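Inorganic pyrophosphatase (Helicobacter pylori, PDB 2BQX) catalyses the magnesium-dependent hydrolysis of inorganic pyrophosphate to two phosphate ions and works as a homohexamer. Local coordinates at residues A[52-57]-A[101-106]; A[27-32]-A[36-41]; A[105-110]-A[114-119]. All coordinates share one frame; numbering follows the deposited sequence.

Interaction 1 is fully buried near the centre of the chain, whereas interactions 2 and 3 lie farther out, partly covered and beside other subunits. Interactions 1 and 3 share strand 99-108: in its 101-106 part Lys-103 meets the hydroxyl of Tyr-54, with a small apolar contact beside it, while its end packs through Leu-107 against a loop, in van der Waals contacts with a single bridging water. Interaction 2 is a separate hairpin, rich in backbone hydrogen bonds, and meets interaction 1 where Leu-31 packs on Phe-56. Predicted substrate and magnesium residues suggest that interactions 1 and 2 border the active site; interaction 3 lies away from the predicted sites.

Interaction 1. Residues A[52-57]-A[101-106]; sequences ANYGFV and DEKLIA
Tyr-54 turns its ring away from the backbone N (chi1 -175°), while Lys-103 bends at its second torsion (chi2 -65°) and then runs extended, so that the phenol hydroxyl and the ammonium group converge. Lys-103 NZ arrives at the edge of the ring, near its plane, and donates a hydrogen bond of 2.6 Å to Tyr-54 OH. The methylene chain follows at a slant, with Lys-103 CD 4.0 Å from Tyr-54 CE2. A long, flexible lysine suits the place, because strands 53-56 and 99-108 are not paired with each other: both flank strand 69-72 in the mixed sheet of the pyrophosphatase core. From this intervening strand Asp-69 forms a further salt bridge to Lys-103. On its own strand Lys-103 NZ also holds Asp-101 OD2 at 2.8 Å, meeting it on the syn side, 31° out of the carboxylate plane. Tyr-54 is a predicted substrate ligand and Asp-69 and Asp-101 are predicted magnesium ligands, a setting consistent with the lysine being a second-shell residue that would help to orient these groups. Away from the polar cluster, Val-57 CG2 rests 4.2 Å from Leu-104 CD1, branched aliphatic groups suited to a spot lined also by Val-68.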
loop_
_atom_site.group_PDB
_atom_site.type_symbol
_atom_site.label_atom_id
_atom_site.label_comp_id
_atom_site.label_asym_id
_atom_site.label_seq_id
_atom_site.Cartn_x
_atom_site.Cartn_y
_atom_site.Cartn_z
ATOM N N ALA A 52 4.842 -5.008 15.579
ATOM C CA ALA A 52 4.844 -6.441 15.294
ATOM C C ALA A 52 3.422 -6.923 15.182
ATOM O O ALA A 52 2.484 -6.190 15.474
ATOM C CB ALA A 52 5.542 -7.212 16.413
ATOM N N ASN A 53 3.270 -8.162 14.742
ATOM C CA ASN A 53 1.955 -8.760 14.661
ATOM C C ASN A 53 1.638 -9.018 16.127
ATOM O O ASN A 53 2.544 -9.267 16.925
ATOM C CB ASN A 53 2.021 -10.054 13.857
ATOM C CG ASN A 53 2.426 -9.809 12.410
ATOM O OD1 ASN A 53 1.687 -9.171 11.648
ATOM N ND2 ASN A 53 3.606 -10.305 12.024
ATOM N N TYR A 54 0.361 -8.954 16.474
ATOM C CA TYR A 54 -0.067 -9.110 17.858
ATOM C C TYR A 54 -1.274 -10.030 17.992
ATOM O O TYR A 54 -2.209 -9.946 17.200
ATOM C CB TYR A 54 -0.413 -7.721 18.390
ATOM C CG TYR A 54 -0.778 -7.652 19.846
ATOM C CD1 TYR A 54 -2.027 -8.081 20.307
ATOM C CD2 TYR A 54 0.126 -7.140 20.769
ATOM C CE1 TYR A 54 -2.355 -7.995 21.663
ATOM C CE2 TYR A 54 -0.189 -7.049 22.111
ATOM C CZ TYR A 54 -1.425 -7.477 22.554
ATOM O OH TYR A 54 -1.706 -7.377 23.893
ATOM N N GLY A 55 -1.263 -10.897 19.001
ATOM C CA GLY A 55 -2.387 -11.795 19.184
ATOM C C GLY A 55 -2.424 -12.448 20.553
ATOM O O GLY A 55 -1.832 -11.946 21.508
ATOM N N PHE A 56 -3.120 -13.571 20.653
ATOM C CA PHE A 56 -3.213 -14.274 21.929
ATOM C C PHE A 56 -3.073 -15.776 21.732
ATOM O O PHE A 56 -3.230 -16.287 20.621
ATOM C CB PHE A 56 -4.555 -13.962 22.604
ATOM C CG PHE A 56 -5.744 -14.564 21.903
ATOM C CD1 PHE A 56 -6.114 -15.889 22.140
ATOM C CD2 PHE A 56 -6.475 -13.818 20.980
ATOM C CE1 PHE A 56 -7.187 -16.460 21.470
ATOM C CE2 PHE A 56 -7.551 -14.380 20.303
ATOM C CZ PHE A 56 -7.910 -15.706 20.547
ATOM N N VAL A 57 -2.777 -16.480 22.820
ATOM C CA VAL A 57 -2.638 -17.929 22.773
ATOM C C VAL A 57 -3.925 -18.531 23.311
ATOM O O VAL A 57 -4.282 -18.317 24.467
ATOM C CB VAL A 57 -1.470 -18.419 23.647
ATOM C CG1 VAL A 57 -1.277 -19.909 23.441
ATOM C CG2 VAL A 57 -0.201 -17.653 23.311
ATOM N N ASP A 101 1.092 -6.674 33.328
ATOM C CA ASP A 101 0.715 -7.292 32.075
ATOM C C ASP A 101 1.983 -7.871 31.480
ATOM O O ASP A 101 3.078 -7.363 31.704
ATOM C CB ASP A 101 0.094 -6.253 31.137
ATOM C CG ASP A 101 -0.604 -6.884 29.942
ATOM O OD1 ASP A 101 -0.718 -8.129 29.888
ATOM O OD2 ASP A 101 -1.050 -6.129 29.056
ATOM N N GLU A 102 1.829 -8.956 30.739
ATOM C CA GLU A 102 2.966 -9.612 30.130
ATOM C C GLU A 102 2.671 -9.807 28.656
ATOM O O GLU A 102 1.541 -10.116 28.278
ATOM C CB GLU A 102 3.201 -10.974 30.792
ATOM C CG GLU A 102 1.985 -11.894 30.712
ATOM C CD GLU A 102 0.854 -11.456 31.631
ATOM O OE1 GLU A 102 -0.323 -11.706 31.292
ATOM O OE2 GLU A 102 1.144 -10.874 32.700
ATOM N N LYS A 103 3.676 -9.598 27.816
ATOM C CA LYS A 103 3.493 -9.802 26.385
ATOM C C LYS A 103 4.570 -10.789 25.964
ATOM O O LYS A 103 5.754 -10.472 26.016
ATOM C CB LYS A 103 3.673 -8.495 25.596
ATOM C CG LYS A 103 2.804 -7.323 26.036
ATOM C CD LYS A 103 1.328 -7.575 25.819
ATOM C CE LYS A 103 0.495 -6.376 26.276
ATOM N NZ LYS A 103 -0.958 -6.692 26.301
ATOM N N LEU A 104 4.165 -11.989 25.574
ATOM C CA LEU A 104 5.125 -12.985 25.129
ATOM C C LEU A 104 5.756 -12.461 23.837
ATOM O O LEU A 104 5.084 -11.813 23.037
ATOM C CB LEU A 104 4.418 -14.321 24.866
ATOM C CG LEU A 104 3.821 -15.043 26.082
ATOM C CD1 LEU A 104 3.010 -16.262 25.641
ATOM C CD2 LEU A 104 4.944 -15.463 27.008
ATOM N N ILE A 105 7.046 -12.724 23.647
ATOM C CA ILE A 105 7.752 -12.291 22.439
ATOM C C ILE A 105 8.033 -13.554 21.639
ATOM O O ILE A 105 8.714 -14.462 22.123
ATOM C CB ILE A 105 9.094 -11.601 22.774
ATOM C CG1 ILE A 105 8.859 -10.396 23.694
ATOM C CG2 ILE A 105 9.810 -11.180 21.483
ATOM C CD1 ILE A 105 7.921 -9.339 23.152
ATOM N N ALA A 106 7.518 -13.617 20.415
ATOM C CA ALA A 106 7.701 -14.811 19.596
ATOM C C ALA A 106 8.047 -14.554 18.137
ATOM O O ALA A 106 8.013 -13.424 17.665
ATOM C CB ALA A 106 6.441 -15.668 19.666
#

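Interaction 2. Residues A[27-32]-A[36-41]; sequences IKYELD and GALMVD
Tyr-29 and Val-40 face each other as an antiparallel, non-hydrogen-bonded pair, and their side chains run alongside one another, with Tyr-29 CE1 3.8 Å from Val-40 CG2. Leu-38 adds to this tight apolar face, its CD1 lying 3.8 Å from Tyr-29 CB, and Ile-27 CG2 covers one side of the tyrosine ring near the rim. A beta-branched valine and a flat aromatic ring suit this face, where a second subunit closes in and the tyrosine hydroxyl bonds to Gln-79 of that subunit. Between the strands, Glu-30 and Met-39 form the hydrogen-bonded pair: Glu-30 N reaches Met-39 O at 2.7 Å, and Met-39 N returns to Glu-30 O at 2.9 Å. The hairpin's turn end is fastened by Asp-32 N to Ala-37 O, 2.8 Å, beside Gly-36, whose positive phi (71°) favours glycine.

The face of Glu-30 is more polar and partly open to solvent, although Met-39 on it packs on Val-83 of the second subunit. Lys-28 stretches out and bends only at its last torsion (chi4 -66°), bringing NZ to 2.9 Å from Asp-41 OD1, on the anti side and 34° out of the carboxylate plane. The same NZ lies 3.6 Å from Glu-30 OE1, so the lysine probably offsets the repulsion between the two carboxylates. This network would also steady Lys-28, a predicted substrate ligand, near Arg-42. Strand 27-31 is tied to strand 14-21 of the larger sheet, where Glu-20 bonds the backbone of Tyr-29 and, through its carboxylate, Leu-31 N, while Leu-38 and Val-40 make backbone hydrogen bonds to the second subunit, so that the hairpin lies between the larger sheet of its own chain and the neighbouring subunit.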
loop_
_atom_site.group_PDB
_atom_site.type_symbol
_atom_site.label_atom_id
_atom_site.label_comp_id
_atom_site.label_asym_id
_atom_site.label_seq_id
_atom_site.Cartn_x
_atom_site.Cartn_y
_atom_site.Cartn_z
ATOM N N ILE A 27 -4.852 -0.213 13.735
ATOM C CA ILE A 27 -6.178 -0.693 14.111
ATOM C C ILE A 27 -6.075 -1.975 14.925
ATOM O O ILE A 27 -5.574 -2.993 14.446
ATOM C CB ILE A 27 -7.060 -0.987 12.879
ATOM C CG1 ILE A 27 -7.218 0.277 12.029
ATOM C CG2 ILE A 27 -8.437 -1.492 13.347
ATOM C CD1 ILE A 27 -7.949 0.052 10.718
ATOM N N LYS A 28 -6.549 -1.926 16.162
ATOM C CA LYS A 28 -6.527 -3.111 17.013
ATOM C C LYS A 28 -7.865 -3.836 16.907
ATOM O O LYS A 28 -8.913 -3.244 17.167
ATOM C CB LYS A 28 -6.290 -2.712 18.470
ATOM C CG LYS A 28 -6.367 -3.868 19.460
ATOM C CD LYS A 28 -6.187 -3.366 20.886
ATOM C CE LYS A 28 -6.176 -4.507 21.897
ATOM N NZ LYS A 28 -7.487 -5.200 21.973
ATOM N N TYR A 29 -7.831 -5.107 16.515
ATOM C CA TYR A 29 -9.051 -5.906 16.431
ATOM C C TYR A 29 -9.061 -6.798 17.665
ATOM O O TYR A 29 -8.046 -6.932 18.355
ATOM C CB TYR A 29 -9.058 -6.797 15.176
ATOM C CG TYR A 29 -9.169 -6.039 13.877
ATOM C CD1 TYR A 29 -10.415 -5.672 13.362
ATOM C CD2 TYR A 29 -8.026 -5.651 13.181
ATOM C CE1 TYR A 29 -10.517 -4.933 12.187
ATOM C CE2 TYR A 29 -8.118 -4.911 12.007
ATOM C CZ TYR A 29 -9.366 -4.553 11.516
ATOM O OH TYR A 29 -9.472 -3.790 10.372
ATOM N N GLU A 30 -10.212 -7.397 17.947
ATOM C CA GLU A 30 -10.336 -8.294 19.087
ATOM C C GLU A 30 -11.342 -9.386 18.762
ATOM O O GLU A 30 -12.510 -9.109 18.510
ATOM C CB GLU A 30 -10.775 -7.524 20.331
ATOM C CG GLU A 30 -11.033 -8.401 21.543
ATOM C CD GLU A 30 -11.196 -7.594 22.818
ATOM O OE1 GLU A 30 -10.172 -7.120 23.359
ATOM O OE2 GLU A 30 -12.348 -7.426 23.265
ATOM N N LEU A 31 -10.876 -10.629 18.772
ATOM C CA LEU A 31 -11.727 -11.766 18.460
ATOM C C LEU A 31 -12.700 -12.074 19.592
ATOM O O LEU A 31 -12.312 -12.145 20.758
ATOM C CB LEU A 31 -10.870 -13.000 18.173
ATOM C CG LEU A 31 -11.603 -14.212 17.598
ATOM C CD1 LEU A 31 -12.048 -13.897 16.180
ATOM C CD2 LEU A 31 -10.678 -15.426 17.606
ATOM N N ASP A 32 -13.967 -12.248 19.233
ATOM C CA ASP A 32 -15.021 -12.567 20.191
ATOM C C ASP A 32 -15.057 -14.091 20.343
ATOM O O ASP A 32 -15.245 -14.806 19.359
ATOM C CB ASP A 32 -16.367 -12.071 19.656
ATOM C CG ASP A 32 -17.505 -12.295 20.632
ATOM O OD1 ASP A 32 -18.660 -12.412 20.173
ATOM O OD2 ASP A 32 -17.244 -12.340 21.853
ATOM N N GLY A 36 -16.750 -15.920 16.989
ATOM C CA GLY A 36 -15.600 -15.903 16.109
ATOM C C GLY A 36 -15.555 -14.590 15.357
ATOM O O GLY A 36 -14.817 -14.445 14.384
ATOM N N ALA A 37 -16.349 -13.623 15.808
ATOM C CA ALA A 37 -16.377 -12.321 15.151
ATOM C C ALA A 37 -15.149 -11.493 15.488
ATOM O O ALA A 37 -14.764 -11.364 16.653
ATOM C CB ALA A 37 -17.638 -11.558 15.542
ATOM N N LEU A 38 -14.532 -10.945 14.450
ATOM C CA LEU A 38 -13.355 -10.104 14.597
ATOM C C LEU A 38 -13.886 -8.693 14.826
ATOM O O LEU A 38 -14.353 -8.041 13.892
ATOM C CB LEU A 38 -12.522 -10.163 13.314
ATOM C CG LEU A 38 -11.117 -9.565 13.358
ATOM C CD1 LEU A 38 -10.271 -10.320 14.381
ATOM C CD2 LEU A 38 -10.483 -9.658 11.973
ATOM N N MET A 39 -13.826 -8.227 16.069
ATOM C CA MET A 39 -14.339 -6.906 16.417
ATOM C C MET A 39 -13.306 -5.795 16.305
ATOM O O MET A 39 -12.146 -5.974 16.677
ATOM C CB MET A 39 -14.870 -6.908 17.855
ATOM C CG MET A 39 -15.767 -8.071 18.217
ATOM S SD MET A 39 -17.346 -8.032 17.378
ATOM C CE MET A 39 -18.035 -6.540 18.052
ATOM N N VAL A 40 -13.733 -4.649 15.785
ATOM C CA VAL A 40 -12.852 -3.496 15.693
ATOM C C VAL A 40 -12.851 -2.985 17.124
ATOM O O VAL A 40 -13.896 -2.594 17.645
ATOM C CB VAL A 40 -13.427 -2.410 14.774
ATOM C CG1 VAL A 40 -12.521 -1.185 14.800
ATOM C CG2 VAL A 40 -13.558 -2.948 13.353
ATOM N N ASP A 41 -11.688 -2.987 17.764
ATOM C CA ASP A 41 -11.611 -2.571 19.160
ATOM C C ASP A 41 -11.089 -1.156 19.372
ATOM O O ASP A 41 -11.627 -0.398 20.182
ATOM C CB ASP A 41 -10.739 -3.568 19.930
ATOM C CG ASP A 41 -10.795 -3.363 21.431
ATOM O OD1 ASP A 41 -9.719 -3.370 22.058
ATOM O OD2 ASP A 41 -11.903 -3.209 21.987
#

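Interaction 3. Residues A[105-110]-A[114-119]; sequences IALPID and PTHSYV
Leu-107 and Val-119 supply the apolar part of this contact, their side chains crossing at about a right angle. Leu-107 CD1 presses against Val-119 CB at 3.5 Å, tighter than usual for two carbons, and lies 3.6 Å from Val-119 CG1. The other branch goes to a different partner: Leu-107 CD2 lies 4.0 Å from His-116 CB. A leucine suits the place because its forked end can serve two neighbours at once, and its first torsion, with CG opposite the carbonyl carbon (chi1 -72°), directs the fork to the loop.

The remaining direct contacts are van der Waals touches around polar groups. The carboxylate of Asp-110 lies against CB and CA of Ser-117, with OD1 3.2 Å from Ser-117 CB, and the carbonyl oxygen O of Asp-110 lies 3.4 Å from Pro-114 CD. Proline has no N-H to offer that oxygen, so the two segments touch here without bonding. Pro-114 also packs against His-128 of a third subunit and Tyr-45 of a fourth.

Hydrogen bonding across the contact is left to one water. It donates to Ser-117 O at 2.7 Å and, weakly, to Asp-110 OD2. Within the loop, Ser-117 N bonds Pro-114 O at 2.9 Å and Val-119 N bonds His-116 O at 3.0 Å.

These two backbone bonds close successive type I beta turns, Pro-114 to Ser-117 and His-116 to Val-119, which fold the connection between strand 99-108 and helix 127-139 back over the end of that strand.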
loop_
_atom_site.group_PDB
_atom_site.type_symbol
_atom_site.label_atom_id
_atom_site.label_comp_id
_atom_site.label_asym_id
_atom_site.label_seq_id
_atom_site.Cartn_x
_atom_site.Cartn_y
_atom_site.Cartn_z
ATOM N N ILE A 105 7.046 -12.724 23.647
ATOM C CA ILE A 105 7.752 -12.291 22.439
ATOM C C ILE A 105 8.033 -13.554 21.639
ATOM O O ILE A 105 8.714 -14.462 22.123
ATOM C CB ILE A 105 9.094 -11.601 22.774
ATOM C CG1 ILE A 105 8.859 -10.396 23.694
ATOM C CG2 ILE A 105 9.810 -11.180 21.483
ATOM C CD1 ILE A 105 7.921 -9.339 23.152
ATOM N N ALA A 106 7.518 -13.617 20.415
ATOM C CA ALA A 106 7.701 -14.811 19.596
ATOM C C ALA A 106 8.047 -14.554 18.137
ATOM O O ALA A 106 8.013 -13.424 17.665
ATOM C CB ALA A 106 6.441 -15.668 19.666
ATOM N N LEU A 107 8.360 -15.641 17.437
ATOM C CA LEU A 107 8.691 -15.612 16.018
ATOM C C LEU A 107 7.956 -16.778 15.369
ATOM O O LEU A 107 7.644 -17.770 16.030
ATOM C CB LEU A 107 10.201 -15.790 15.821
ATOM C CG LEU A 107 11.111 -14.618 16.205
ATOM C CD1 LEU A 107 12.528 -15.113 16.411
ATOM C CD2 LEU A 107 11.058 -13.554 15.115
ATOM N N PRO A 108 7.644 -16.668 14.071
ATOM C CA PRO A 108 6.948 -17.786 13.431
ATOM C C PRO A 108 7.914 -18.961 13.467
ATOM O O PRO A 108 9.123 -18.752 13.530
ATOM C CB PRO A 108 6.734 -17.291 12.004
ATOM C CG PRO A 108 6.664 -15.799 12.164
ATOM C CD PRO A 108 7.779 -15.530 13.146
ATOM N N ILE A 109 7.404 -20.185 13.439
ATOM C CA ILE A 109 8.310 -21.324 13.445
ATOM C C ILE A 109 9.057 -21.320 12.117
ATOM O O ILE A 109 8.547 -20.811 11.115
ATOM C CB ILE A 109 7.562 -22.660 13.619
ATOM C CG1 ILE A 109 6.441 -22.776 12.586
ATOM C CG2 ILE A 109 7.006 -22.767 15.043
ATOM C CD1 ILE A 109 5.729 -24.114 12.618
ATOM N N ASP A 110 10.263 -21.879 12.113
ATOM C CA ASP A 110 11.090 -21.920 10.906
ATOM C C ASP A 110 10.402 -22.542 9.693
ATOM O O ASP A 110 10.691 -22.173 8.554
ATOM C CB ASP A 110 12.407 -22.659 11.187
ATOM C CG ASP A 110 13.349 -21.865 12.071
ATOM O OD1 ASP A 110 13.107 -20.659 12.280
ATOM O OD2 ASP A 110 14.347 -22.439 12.554
ATOM N N PRO A 114 11.797 -18.951 7.993
ATOM C CA PRO A 114 13.084 -19.077 8.682
ATOM C C PRO A 114 13.930 -17.807 8.693
ATOM O O PRO A 114 15.083 -17.831 9.121
ATOM C CB PRO A 114 13.764 -20.206 7.918
ATOM C CG PRO A 114 13.324 -19.928 6.509
ATOM C CD PRO A 114 11.843 -19.621 6.679
ATOM N N THR A 115 13.354 -16.699 8.235
ATOM C CA THR A 115 14.077 -15.432 8.174
ATOM C C THR A 115 14.886 -15.133 9.434
ATOM O O THR A 115 16.059 -14.776 9.348
ATOM C CB THR A 115 13.118 -14.251 7.908
ATOM O OG1 THR A 115 12.500 -14.418 6.627
ATOM C CG2 THR A 115 13.875 -12.933 7.914
ATOM N N HIS A 116 14.267 -15.276 10.601
ATOM C CA HIS A 116 14.972 -15.009 11.849
ATOM C C HIS A 116 15.251 -16.271 12.662
ATOM O O HIS A 116 15.198 -16.259 13.891
ATOM C CB HIS A 116 14.185 -14.001 12.692
ATOM C CG HIS A 116 14.049 -12.658 12.046
ATOM N ND1 HIS A 116 12.896 -12.251 11.408
ATOM C CD2 HIS A 116 14.938 -11.647 11.901
ATOM C CE1 HIS A 116 13.083 -11.047 10.896
ATOM N NE2 HIS A 116 14.313 -10.659 11.181
ATOM N N SER A 117 15.565 -17.357 11.967
ATOM C CA SER A 117 15.857 -18.617 12.634
ATOM C C SER A 117 17.061 -18.481 13.567
ATOM O O SER A 117 17.225 -19.276 14.491
ATOM C CB SER A 117 16.130 -19.710 11.598
ATOM O OG SER A 117 17.253 -19.380 10.800
ATOM N N TYR A 118 17.898 -17.473 13.329
ATOM C CA TYR A 118 19.087 -17.247 14.152
ATOM C C TYR A 118 18.757 -16.703 15.535
ATOM O O TYR A 118 19.596 -16.729 16.437
ATOM C CB TYR A 118 20.057 -16.280 13.459
ATOM C CG TYR A 118 19.512 -14.885 13.246
ATOM C CD1 TYR A 118 18.762 -14.573 12.112
ATOM C CD2 TYR A 118 19.728 -13.881 14.189
ATOM C CE1 TYR A 118 18.241 -13.296 11.922
ATOM C CE2 TYR A 118 19.211 -12.602 14.009
ATOM C CZ TYR A 118 18.469 -12.316 12.874
ATOM O OH TYR A 118 17.949 -11.052 12.692
ATOM N N VAL A 119 17.542 -16.190 15.698
ATOM C CA VAL A 119 17.118 -15.650 16.984
ATOM C C VAL A 119 16.672 -16.802 17.874
ATOM O O VAL A 119 15.612 -17.383 17.658
ATOM C CB VAL A 119 15.956 -14.655 16.816
ATOM C CG1 VAL A 119 15.537 -14.114 18.181
ATOM C CG2 VAL A 119 16.387 -13.502 15.909
HETATM O O HOH W 1 15.666 -21.248 15.381
#